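Local coordinates for MAGE domain-containing protein (Xenopus laevis, PDB 7DG2) that probably serves as the Nse3 subunit of the Smc5/6 complex, pairing with Nse1 to bind and shape Nse4, at residues N114-S119 against E168-R172. Sequence-based numbering, arbitrary orientation.
Sequences NTAKES and EYEFR
Ala116 and Phe171 form an antiparallel hydrogen-bonded pair, Phe171 N reaching Ala116 O at 2.7 Å. On their face of the sheet, alanine's small methyl suits the buried site, while the Phe171 ring turns its edge to Glu118, CE2 lying 3.8 Å from CG. With CG anti to the backbone N (chi1 179°), Glu118 runs alongside Tyr169, its carboxylate plane 80° from that ring; this buried acid is satisfied by Tyr158, Lys143, Trp122 and a water that also accepts from Tyr169 N. On the other face the long Lys117 chain, bent at chi4 (-48°), brings NZ near two acids: a long salt bridge to Glu170 OE1 (4.0 Å), with Glu168 OE2 farther off at 4.3 Å. The Lys117 and Glu168 side chains cross at about a right angle. Glu168 OE1 receives a second water, which links Ser119 N and Tyr169 O. Replacing Glu168 with alanine is likely to leave this water less firmly held and Lys117 without one nearby negative charge. Asn114 O lies 3.3 Å above the centre of one Arg172 guanidinium face. Lys117 holds the N-cap position before helix 118-127, and Glu118 N donates to Tyr169 O. Strand 116-117 edges the sheet beside 169-173, with 156-160 beyond; Phe171 packs onto helices 94-111 and 142-152.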
loop_
_atom_site.group_PDB
_atom_site.type_symbol
_atom_site.label_atom_id
_atom_site.label_comp_id
_atom_site.label_asym_id
_atom_site.label_seq_id
_atom_site.Cartn_x
_atom_site.Cartn_y
_atom_site.Cartn_z
ATOM N N ASN B 114 -5.100 -14.323 27.824
ATOM C CA ASN B 114 -4.239 -14.681 26.688
ATOM C C ASN B 114 -4.752 -15.870 25.884
ATOM O O ASN B 114 -4.012 -16.405 25.044
ATOM C CB ASN B 114 -2.794 -14.908 27.138
ATOM C CG ASN B 114 -2.200 -13.667 27.785
ATOM O OD1 ASN B 114 -2.167 -12.599 27.176
ATOM N ND2 ASN B 114 -1.779 -13.789 29.036
ATOM N N THR B 115 -6.005 -16.270 26.076
ATOM C CA THR B 115 -6.676 -17.226 25.205
ATOM C C THR B 115 -8.155 -16.873 25.192
ATOM O O THR B 115 -8.691 -16.363 26.180
ATOM C CB THR B 115 -6.484 -18.688 25.661
ATOM O OG1 THR B 115 -5.091 -18.976 25.796
ATOM C CG2 THR B 115 -7.046 -19.641 24.639
ATOM N N ALA B 116 -8.806 -17.118 24.056
ATOM C CA ALA B 116 -10.242 -16.924 23.935
ATOM C C ALA B 116 -10.819 -18.001 23.030
ATOM O O ALA B 116 -10.250 -18.311 21.979
ATOM C CB ALA B 116 -10.585 -15.538 23.371
ATOM N N LYS B 117 -11.954 -18.567 23.434
ATOM C CA LYS B 117 -12.639 -19.511 22.565
ATOM C C LYS B 117 -13.179 -18.795 21.336
ATOM O O LYS B 117 -13.567 -17.621 21.393
ATOM C CB LYS B 117 -13.780 -20.205 23.311
ATOM C CG LYS B 117 -13.322 -21.103 24.439
ATOM C CD LYS B 117 -14.356 -22.180 24.748
ATOM C CE LYS B 117 -13.833 -23.157 25.793
ATOM N NZ LYS B 117 -12.455 -23.633 25.464
ATOM N N GLU B 118 -13.199 -19.511 20.208
ATOM C CA GLU B 118 -13.785 -18.937 18.999
ATOM C C GLU B 118 -15.205 -18.451 19.256
ATOM O O GLU B 118 -15.601 -17.383 18.771
ATOM C CB GLU B 118 -13.767 -19.948 17.846
ATOM C CG GLU B 118 -14.391 -19.388 16.569
ATOM C CD GLU B 118 -14.098 -20.206 15.318
ATOM O OE1 GLU B 118 -13.632 -21.360 15.446
ATOM O OE2 GLU B 118 -14.337 -19.686 14.200
ATOM N N SER B 119 -15.982 -19.208 20.041
ATOM C CA SER B 119 -17.360 -18.809 20.306
ATOM C C SER B 119 -17.420 -17.468 21.027
ATOM O O SER B 119 -18.290 -16.636 20.739
ATOM C CB SER B 119 -18.080 -19.893 21.114
ATOM O OG SER B 119 -17.403 -20.200 22.327
ATOM N N GLU B 168 -13.726 -27.929 18.454
ATOM C CA GLU B 168 -13.883 -26.536 18.838
ATOM C C GLU B 168 -12.521 -25.861 18.743
ATOM O O GLU B 168 -11.485 -26.497 18.950
ATOM C CB GLU B 168 -14.461 -26.424 20.262
ATOM C CG GLU B 168 -14.655 -25.007 20.772
ATOM C CD GLU B 168 -15.296 -24.965 22.146
ATOM O OE1 GLU B 168 -16.039 -23.999 22.427
ATOM O OE2 GLU B 168 -15.062 -25.900 22.943
ATOM N N TYR B 169 -12.523 -24.564 18.433
ATOM C CA TYR B 169 -11.289 -23.818 18.238
ATOM C C TYR B 169 -11.163 -22.682 19.247
ATOM O O TYR B 169 -12.160 -22.133 19.727
ATOM C CB TYR B 169 -11.214 -23.254 16.818
ATOM C CG TYR B 169 -10.891 -24.295 15.774
ATOM C CD1 TYR B 169 -11.891 -25.058 15.198
ATOM C CD2 TYR B 169 -9.578 -24.518 15.375
ATOM C CE1 TYR B 169 -11.591 -26.017 14.246
ATOM C CE2 TYR B 169 -9.270 -25.462 14.423
ATOM C CZ TYR B 169 -10.280 -26.212 13.864
ATOM O OH TYR B 169 -9.977 -27.163 12.918
ATOM N N GLU B 170 -9.918 -22.333 19.562
ATOM C CA GLU B 170 -9.623 -21.190 20.411
ATOM C C GLU B 170 -8.507 -20.362 19.783
ATOM O O GLU B 170 -7.720 -20.850 18.967
ATOM C CB GLU B 170 -9.229 -21.623 21.826
ATOM C CG GLU B 170 -8.016 -22.527 21.869
ATOM C CD GLU B 170 -7.870 -23.228 23.204
ATOM O OE1 GLU B 170 -8.765 -23.067 24.062
ATOM O OE2 GLU B 170 -6.859 -23.935 23.391
ATOM N N PHE B 171 -8.444 -19.097 20.185
ATOM C CA PHE B 171 -7.522 -18.134 19.606
ATOM C C PHE B 171 -6.488 -17.688 20.630
ATOM O O PHE B 171 -6.806 -17.495 21.808
ATOM C CB PHE B 171 -8.267 -16.899 19.115
ATOM C CG PHE B 171 -9.026 -17.085 17.840
ATOM C CD1 PHE B 171 -8.404 -16.889 16.616
ATOM C CD2 PHE B 171 -10.384 -17.371 17.860
ATOM C CE1 PHE B 171 -9.118 -16.997 15.438
ATOM C CE2 PHE B 171 -11.103 -17.476 16.688
ATOM C CZ PHE B 171 -10.470 -17.301 15.479
ATOM N N ARG B 172 -5.252 -17.494 20.165
ATOM C CA ARG B 172 -4.213 -16.815 20.926
ATOM C C ARG B 172 -3.591 -15.751 20.028
ATOM O O ARG B 172 -3.804 -15.743 18.814
ATOM C CB ARG B 172 -3.127 -17.792 21.406
ATOM C CG ARG B 172 -3.650 -19.021 22.142
ATOM C CD ARG B 172 -2.493 -19.876 22.659
ATOM N NE ARG B 172 -1.642 -19.120 23.576
ATOM C CZ ARG B 172 -1.851 -19.035 24.887
ATOM N NH1 ARG B 172 -2.885 -19.666 25.430
ATOM N NH2 ARG B 172 -1.034 -18.319 25.657
HETATM O O HOH W 1 -14.645 -23.303 16.957
HETATM O O HOH W 2 -15.163 -22.011 19.989
#